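Local coordinates for putative esterase MT1895 (Mycobacterium tuberculosis, PDB 3S4K), which is a putative hotdog-fold esterase of the PaaI thioesterase family, probably hydrolysing acyl-CoA thioesters such as 1,4-dihydroxy-2-naphthoyl-CoA, at residues G52-E64 with N89-V102. Sequence-based numbering, arbitrary orientation. Where two conformers were deposited one is given.
With EDO (1,2-ethanediol), chain D; EDO (1,2-ethanediol), chain H.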
ATOM      1  N   GLY A  52      -7.191  15.392  -4.773  1.00 18.37           N
ATOM      2  CA  GLY A  52      -8.573  15.000  -4.882  1.00 16.27           C
ATOM      3  C   GLY A  52      -8.823  13.710  -5.628  1.00 14.37           C
ATOM      4  O   GLY A  52      -9.943  13.478  -6.052  1.00 13.85           O
ATOM      5  N   VAL A  53      -7.792  12.871  -5.774  1.00 12.29           N
ATOM      6  CA  VAL A  53      -7.945  11.536  -6.339  1.00 11.66           C
ATOM      7  C   VAL A  53      -7.551  10.492  -5.285  1.00 10.86           C
ATOM      8  O   VAL A  53      -6.955  10.829  -4.280  1.00 10.11           O
ATOM      9  CB  VAL A  53      -7.132  11.341  -7.655  1.00 11.20           C
ATOM     10  CG1 VAL A  53      -7.648  12.294  -8.745  1.00 13.02           C
ATOM     11  CG2 VAL A  53      -5.664  11.537  -7.428  1.00 12.33           C
ATOM     12  N   VAL A  54      -7.890   9.230  -5.517  1.00  9.48           N
ATOM     13  CA  VAL A  54      -7.670   8.188  -4.516  1.00  9.93           C
ATOM     14  C   VAL A  54      -6.171   8.097  -4.184  1.00  9.16           C
ATOM     15  O   VAL A  54      -5.322   8.059  -5.094  1.00 10.71           O
ATOM     16  CB  VAL A  54      -8.174   6.811  -5.019  1.00  9.68           C
ATOM     17  CG1 VAL A  54      -7.822   5.684  -4.010  1.00 10.53           C
ATOM     18  CG2 VAL A  54      -9.689   6.858  -5.338  1.00  9.61           C
ATOM     19  N   HIS A  55      -5.840   8.078  -2.897  1.00  8.55           N
ATOM     20  CA  HIS A  55      -4.464   7.841  -2.412  1.00  8.69           C
ATOM     21  C   HIS A  55      -4.024   6.441  -2.835  1.00  9.12           C
ATOM     22  O   HIS A  55      -4.727   5.450  -2.597  1.00  9.83           O
ATOM     23  CB  HIS A  55      -4.457   7.968  -0.899  1.00  8.80           C
ATOM     24  CG  HIS A  55      -3.100   8.017  -0.275  1.00  8.86           C
ATOM     25  ND1 HIS A  55      -2.223   6.956  -0.307  1.00  9.20           N
ATOM     26  CD2 HIS A  55      -2.499   8.979   0.472  1.00  9.75           C
ATOM     27  CE1 HIS A  55      -1.133   7.267   0.373  1.00 11.45           C
ATOM     28  NE2 HIS A  55      -1.275   8.489   0.853  1.00 13.25           N
ATOM     29  N   GLY A  56      -2.891   6.350  -3.520  1.00  9.14           N
ATOM     30  CA  GLY A  56      -2.409   5.055  -4.001  1.00  9.06           C
ATOM     31  C   GLY A  56      -2.322   3.981  -2.926  1.00  8.34           C
ATOM     32  O   GLY A  56      -2.551   2.777  -3.180  1.00  8.64           O
ATOM     33  N   GLY A  57      -1.964   4.415  -1.728  1.00  7.51           N
ATOM     34  CA  GLY A  57      -1.966   3.558  -0.541  1.00  7.33           C
ATOM     35  C   GLY A  57      -3.242   2.783  -0.310  1.00  6.96           C
ATOM     36  O   GLY A  57      -3.208   1.684   0.242  1.00  7.11           O
ATOM     37  N   VAL A  58      -4.383   3.370  -0.677  1.00  6.96           N
ATOM     38  CA  VAL A  58      -5.688   2.700  -0.532  1.00  7.61           C
ATOM     39  C   VAL A  58      -5.745   1.444  -1.382  1.00  7.06           C
ATOM     40  O   VAL A  58      -6.122   0.366  -0.905  1.00  6.62           O
ATOM     41  CB  VAL A  58      -6.831   3.661  -0.927  1.00  7.59           C
ATOM     42  CG1 VAL A  58      -8.196   2.948  -1.083  1.00  8.80           C
ATOM     43  CG2 VAL A  58      -6.906   4.811   0.063  1.00  9.20           C
ATOM     44  N   TYR A  59      -5.321   1.582  -2.634  1.00  7.58           N
ATOM     45  CA  TYR A  59      -5.229   0.445  -3.548  1.00  7.23           C
ATOM     46  C   TYR A  59      -4.196  -0.579  -3.087  1.00  7.35           C
ATOM     47  O   TYR A  59      -4.473  -1.774  -3.099  1.00  6.56           O
ATOM     48  CB  TYR A  59      -4.888   0.882  -4.972  1.00  8.14           C
ATOM     49  CG  TYR A  59      -5.935   1.766  -5.619  1.00  7.78           C
ATOM     50  CD1 TYR A  59      -7.272   1.424  -5.597  1.00  7.66           C
ATOM     51  CD2 TYR A  59      -5.567   2.911  -6.306  1.00  9.31           C
ATOM     52  CE1 TYR A  59      -8.235   2.232  -6.190  1.00  8.63           C
ATOM     53  CE2 TYR A  59      -6.517   3.728  -6.915  1.00  8.44           C
ATOM     54  CZ  TYR A  59      -7.836   3.386  -6.865  1.00  7.59           C
ATOM     55  OH  TYR A  59      -8.766   4.192  -7.481  1.00  9.19           O
ATOM     56  N   CYS A  60      -3.004  -0.124  -2.724  1.00  6.77           N
ATOM     57  CA  CYS A  60      -2.042  -1.030  -2.082  1.00  7.08           C
ATOM     58  C   CYS A  60      -2.659  -1.864  -0.963  1.00  6.54           C
ATOM     59  O   CYS A  60      -2.462  -3.065  -0.887  1.00  5.55           O
ATOM     60  CB  CYS A  60      -0.876  -0.247  -1.545  1.00  7.62           C
ATOM     61  SG  CYS A  60       0.126   0.551  -2.796  1.00 10.54           S
ATOM     62  N   ALA A  61      -3.419  -1.211  -0.093  1.00  6.52           N
ATOM     63  CA  ALA A  61      -4.001  -1.868   1.057  1.00  6.73           C
ATOM     64  C   ALA A  61      -5.091  -2.863   0.684  1.00  7.25           C
ATOM     65  O   ALA A  61      -5.181  -3.973   1.217  1.00  6.94           O
ATOM     66  CB  ALA A  61      -4.550  -0.796   2.036  1.00  7.42           C
ATOM     67  N   MET A  62      -5.930  -2.448  -0.252  1.00  8.40           N
ATOM     68  CA  MET A  62      -6.984  -3.301  -0.820  0.50  8.26           C
ATOM     69  C   MET A  62      -6.385  -4.574  -1.393  1.00  8.13           C
ATOM     70  O   MET A  62      -6.840  -5.699  -1.119  1.00  7.24           O
ATOM     71  CB  MET A  62      -7.699  -2.591  -1.971  0.50  9.07           C
ATOM     72  CG  MET A  62      -8.879  -1.731  -1.606  0.50 10.14           C
ATOM     73  SD  MET A  62      -9.812  -1.351  -3.118  0.50 13.44           S
ATOM     74  CE  MET A  62     -10.696  -2.871  -3.451  0.50 10.54           C
ATOM     75  N   ILE A  63      -5.352  -4.391  -2.199  1.00  7.16           N
ATOM     76  CA  ILE A  63      -4.644  -5.487  -2.846  1.00  6.86           C
ATOM     77  C   ILE A  63      -4.064  -6.403  -1.774  1.00  7.21           C
ATOM     78  O   ILE A  63      -4.201  -7.610  -1.845  1.00  6.80           O
ATOM     79  CB  ILE A  63      -3.591  -4.913  -3.838  1.00  6.29           C
ATOM     80  CG1 ILE A  63      -4.308  -4.409  -5.086  1.00  7.87           C
ATOM     81  CG2 ILE A  63      -2.446  -5.937  -4.178  1.00  6.31           C
ATOM     82  CD1 ILE A  63      -3.533  -3.374  -5.872  1.00  9.44           C
ATOM     83  N   GLU A  64      -3.480  -5.822  -0.736  1.00  6.46           N
ATOM     84  CA  GLU A  64      -2.890  -6.621   0.347  1.00  7.54           C
ATOM     85  C   GLU A  64      -3.933  -7.484   1.064  1.00  7.81           C
ATOM     86  O   GLU A  64      -3.723  -8.692   1.285  1.00  7.84           O
ATOM     87  CB  GLU A  64      -2.172  -5.685   1.330  1.00  7.63           C
ATOM     88  CG  GLU A  64      -1.429  -6.396   2.466  1.00  9.87           C
ATOM     89  CD  GLU A  64      -0.137  -7.055   2.038  1.00 13.16           C
ATOM     90  OE1 GLU A  64       0.299  -6.857   0.881  1.00 10.22           O
ATOM     91  OE2 GLU A  64       0.450  -7.783   2.884  1.00 17.73           O
ATOM     92  N   ASN A  89       4.640  -6.550  -1.746  1.00  5.88           N
ATOM     93  CA  ASN A  89       3.433  -6.026  -2.401  1.00  6.58           C
ATOM     94  C   ASN A  89       3.895  -5.055  -3.476  1.00  7.43           C
ATOM     95  O   ASN A  89       4.557  -4.031  -3.165  1.00  7.78           O
ATOM     96  CB  ASN A  89       2.500  -5.327  -1.392  1.00  7.08           C
ATOM     97  CG  ASN A  89       1.265  -4.660  -2.045  1.00  7.49           C
ATOM     98  OD1 ASN A  89       1.354  -3.954  -3.072  1.00 10.93           O
ATOM     99  ND2 ASN A  89       0.103  -4.808  -1.371  1.00  5.98           N
ATOM    100  N   ASN A  90       3.578  -5.381  -4.729  1.00  6.76           N
ATOM    101  CA  ASN A  90       4.055  -4.620  -5.880  1.00  6.72           C
ATOM    102  C   ASN A  90       2.847  -4.233  -6.697  1.00  6.60           C
ATOM    103  O   ASN A  90       2.256  -5.080  -7.368  1.00  6.57           O
ATOM    104  CB  ASN A  90       5.035  -5.448  -6.707  1.00  7.08           C
ATOM    105  CG  ASN A  90       5.761  -4.614  -7.746  1.00  9.70           C
ATOM    106  OD1 ASN A  90       5.205  -3.696  -8.285  1.00 15.26           O
ATOM    107  ND2 ASN A  90       7.023  -4.935  -8.005  1.00 17.31           N
ATOM    108  N   THR A  91       2.479  -2.946  -6.581  1.00  6.67           N
ATOM    109  CA  THR A  91       1.244  -2.411  -7.134  1.00  6.34           C
ATOM    110  C   THR A  91       1.540  -1.388  -8.201  1.00  6.77           C
ATOM    111  O   THR A  91       2.367  -0.480  -8.007  1.00  7.71           O
ATOM    112  CB  THR A  91       0.398  -1.732  -6.044  1.00  6.26           C
ATOM    113  OG1 THR A  91      -0.021  -2.729  -5.123  1.00  7.70           O
ATOM    114  CG2 THR A  91      -0.799  -1.078  -6.687  1.00  6.60           C
ATOM    115  N   ASP A  92       0.847  -1.528  -9.328  1.00  6.13           N
ATOM    116  CA  ASP A  92       0.927  -0.554 -10.415  1.00  7.08           C
ATOM    117  C   ASP A  92      -0.362   0.238 -10.393  1.00  8.16           C
ATOM    118  O   ASP A  92      -1.452  -0.329 -10.260  1.00  8.06           O
ATOM    119  CB  ASP A  92       1.093  -1.260 -11.767  1.00  8.11           C
ATOM    120  CG  ASP A  92       2.401  -1.971 -11.884  1.00 10.15           C
ATOM    121  OD1 ASP A  92       3.477  -1.293 -11.933  1.00 11.58           O
ATOM    122  OD2 ASP A  92       2.381  -3.216 -11.918  1.00 14.49           O
ATOM    123  N   PHE A  93      -0.216   1.553 -10.480  1.00  8.52           N
ATOM    124  CA  PHE A  93      -1.327   2.473 -10.524  1.00  8.91           C
ATOM    125  C   PHE A  93      -1.601   2.815 -11.977  1.00  9.00           C
ATOM    126  O   PHE A  93      -0.693   3.191 -12.718  1.00  8.85           O
ATOM    127  CB  PHE A  93      -0.973   3.730  -9.742  1.00  9.06           C
ATOM    128  CG  PHE A  93      -0.525   3.458  -8.335  1.00  9.63           C
ATOM    129  CD1 PHE A  93      -1.379   2.840  -7.417  1.00  7.38           C
ATOM    130  CD2 PHE A  93       0.752   3.798  -7.930  1.00  8.51           C
ATOM    131  CE1 PHE A  93      -0.975   2.599  -6.125  1.00  9.00           C
ATOM    132  CE2 PHE A  93       1.162   3.556  -6.625  1.00  8.83           C
ATOM    133  CZ  PHE A  93       0.293   2.939  -5.720  1.00  8.57           C
ATOM    134  N   VAL A  94      -2.865   2.723 -12.380  1.00  9.30           N
ATOM    135  CA  VAL A  94      -3.227   2.835 -13.770  1.00  9.88           C
ATOM    136  C   VAL A  94      -4.053   4.069 -14.102  1.00 10.27           C
ATOM    137  O   VAL A  94      -3.778   4.714 -15.100  1.00 10.38           O
ATOM    138  CB  VAL A  94      -3.971   1.540 -14.234  1.00 10.08           C
ATOM    139  CG1 VAL A  94      -4.309   1.588 -15.723  1.00 12.27           C
ATOM    140  CG2 VAL A  94      -3.124   0.305 -13.932  1.00 11.17           C
ATOM    141  N   ARG A  95      -5.045   4.405 -13.270  1.00 10.23           N
ATOM    142  CA  ARG A  95      -5.996   5.478 -13.578  0.50 11.17           C
ATOM    143  C   ARG A  95      -6.443   6.152 -12.296  1.00 11.05           C
ATOM    144  O   ARG A  95      -6.683   5.493 -11.291  1.00 11.22           O
ATOM    145  CB  ARG A  95      -7.229   4.930 -14.320  0.50 11.29           C
ATOM    146  CG  ARG A  95      -8.226   6.014 -14.780  0.50 13.15           C
ATOM    147  CD  ARG A  95      -9.360   5.446 -15.622  0.50 15.41           C
ATOM    148  NE  ARG A  95      -8.928   5.078 -16.965  0.50 17.21           N
ATOM    149  CZ  ARG A  95      -8.698   5.952 -17.942  0.50 19.58           C
ATOM    150  NH1 ARG A  95      -8.846   7.249 -17.723  0.50 20.68           N
ATOM    151  NH2 ARG A  95      -8.312   5.525 -19.136  0.50 20.94           N
ATOM    152  N   SER A  96      -6.548   7.481 -12.359  1.00 11.87           N
ATOM    153  CA  SER A  96      -6.961   8.325 -11.246  1.00 12.36           C
ATOM    154  C   SER A  96      -8.469   8.616 -11.284  1.00 12.64           C
ATOM    155  O   SER A  96      -8.993   9.164 -12.263  1.00 13.27           O
ATOM    156  CB  SER A  96      -6.203   9.664 -11.272  1.00 13.20           C
ATOM    157  OG  SER A  96      -4.822   9.470 -11.053  1.00 15.02           O
ATOM    158  N   ILE A  97      -9.150   8.250 -10.204  1.00 12.30           N
ATOM    159  CA  ILE A  97     -10.575   8.556 -10.021  1.00 11.92           C
ATOM    160  C   ILE A  97     -10.771   9.248  -8.666  1.00 11.89           C
ATOM    161  O   ILE A  97      -9.868   9.250  -7.839  1.00 11.00           O
ATOM    162  CB  ILE A  97     -11.455   7.286 -10.123  1.00 11.77           C
ATOM    163  CG1 ILE A  97     -11.171   6.304  -8.971  1.00 12.37           C
ATOM    164  CG2 ILE A  97     -11.250   6.602 -11.490  1.00 12.67           C
ATOM    165  CD1 ILE A  97     -12.158   5.089  -8.864  1.00 11.00           C
ATOM    166  N   SER A  98     -11.949   9.850  -8.472  1.00 11.87           N
ATOM    167  CA  SER A  98     -12.253  10.666  -7.299  1.00 13.45           C
ATOM    168  C   SER A  98     -13.487  10.235  -6.501  1.00 13.60           C
ATOM    169  O   SER A  98     -13.748  10.796  -5.421  1.00 14.16           O
ATOM    170  CB  SER A  98     -12.466  12.106  -7.751  1.00 14.10           C
ATOM    171  OG  SER A  98     -11.237  12.682  -8.107  1.00 17.36           O
ATOM    172  N   SER A  99     -14.265   9.301  -7.051  1.00 13.16           N
ATOM    173  CA  SER A  99     -15.509   8.857  -6.430  1.00 13.82           C
ATOM    174  C   SER A  99     -16.003   7.543  -7.039  1.00 13.17           C
ATOM    175  O   SER A  99     -15.436   7.043  -8.023  1.00 12.53           O
ATOM    176  CB  SER A  99     -16.587   9.935  -6.594  1.00 14.03           C
ATOM    177  OG  SER A  99     -17.029  10.017  -7.937  1.00 16.57           O
ATOM    178  N   GLY A 100     -17.075   7.004  -6.456  1.00 12.70           N
ATOM    179  CA  GLY A 100     -17.681   5.745  -6.910  1.00 12.12           C
ATOM    180  C   GLY A 100     -17.066   4.530  -6.251  1.00 11.29           C
ATOM    181  O   GLY A 100     -16.102   4.643  -5.484  1.00 11.46           O
ATOM    182  N   MET A 101     -17.606   3.361  -6.579  1.00 10.33           N
ATOM    183  CA  MET A 101     -17.142   2.085  -6.018  1.00  9.30           C
ATOM    184  C   MET A 101     -15.964   1.551  -6.824  1.00  8.70           C
ATOM    185  O   MET A 101     -15.883   1.749  -8.040  1.00  8.62           O
ATOM    186  CB  MET A 101     -18.271   1.039  -6.086  1.00  9.02           C
ATOM    187  CG  MET A 101     -19.501   1.370  -5.251  1.00 10.92           C
ATOM    188  SD  MET A 101     -19.239   1.166  -3.485  1.00 11.39           S
ATOM    189  CE  MET A 101     -18.843  -0.582  -3.323  1.00 12.16           C
ATOM    190  N   VAL A 102     -15.064   0.855  -6.135  1.00  8.37           N
ATOM    191  CA  VAL A 102     -13.992   0.086  -6.772  1.00  7.55           C
ATOM    192  C   VAL A 102     -14.078  -1.344  -6.261  1.00  6.94           C
ATOM    193  O   VAL A 102     -14.539  -1.585  -5.143  1.00  7.14           O
ATOM    194  CB  VAL A 102     -12.588   0.705  -6.544  1.00  7.90           C
ATOM    195  CG1 VAL A 102     -12.502   2.063  -7.263  1.00  7.30           C
ATOM    196  CG2 VAL A 102     -12.260   0.826  -5.049  1.00  8.74           C
TER
HETATM  197  C1  EDO D 142       0.302   1.909 -15.593  1.00 16.49           C
HETATM  198  O1  EDO D 142       0.924   1.696 -14.323  1.00 15.40           O
HETATM  199  C2  EDO D 142       0.416   3.369 -16.005  1.00 17.78           C
HETATM  200  O2  EDO D 142       1.796   3.727 -16.206  1.00 15.96           O
HETATM  201  C1  EDO H 141      -1.109   7.351  -7.888  1.00 25.11           C
HETATM  202  O1  EDO H 141      -0.588   8.610  -7.410  1.00 26.58           O
HETATM  203  C2  EDO H 141      -2.631   7.387  -7.980  1.00 25.69           C
HETATM  204  O2  EDO H 141      -3.104   8.307  -8.972  1.00 23.94           O
HETATM  205  O   HOH W   1      -7.598   6.217  -8.786  1.00  7.62           O
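Helix 56-64 lies across strand 89-93 at 8.9 Å between axes, their N-to-C directions 132° apart, while before the helix Val54 N donates to Ile97 O (3.1 Å). Two residues earlier, Ser98 OG donates to Gly52 O at 2.6 Å. At the far end Asn89, whose chi1 of 176° swings CG away from its own backbone N, donates through ND2 to both Cys60 O and Glu64 OE1, each 3.1 Å away. The Glu64 bond is the straighter (166° at the hydrogen), lies in the amide plane and uses the anti lone pair of OE1. Asn89 OD1 takes the hydroxyl of Thr91 (2.8 Å from OG1), so both ends of the amide are tied and its flip is fixed. Ile63 CD1 meets Thr91 tip to tip, and Cys60 SG sits at the edge of the Phe93 ring, 3.8 Å from CZ. Phe93 CE1 packs on Gly56, which has no side chain to obstruct it. Tyr59 lays one ring face on Val54 CG1; its OH touches Ile97 CG1 and shares a water with Arg95 O and Ile97 N. Alongside apolar packing, the buried Asn89 amide thus ties the hotdog helix to the strand that pairs with the second subunit.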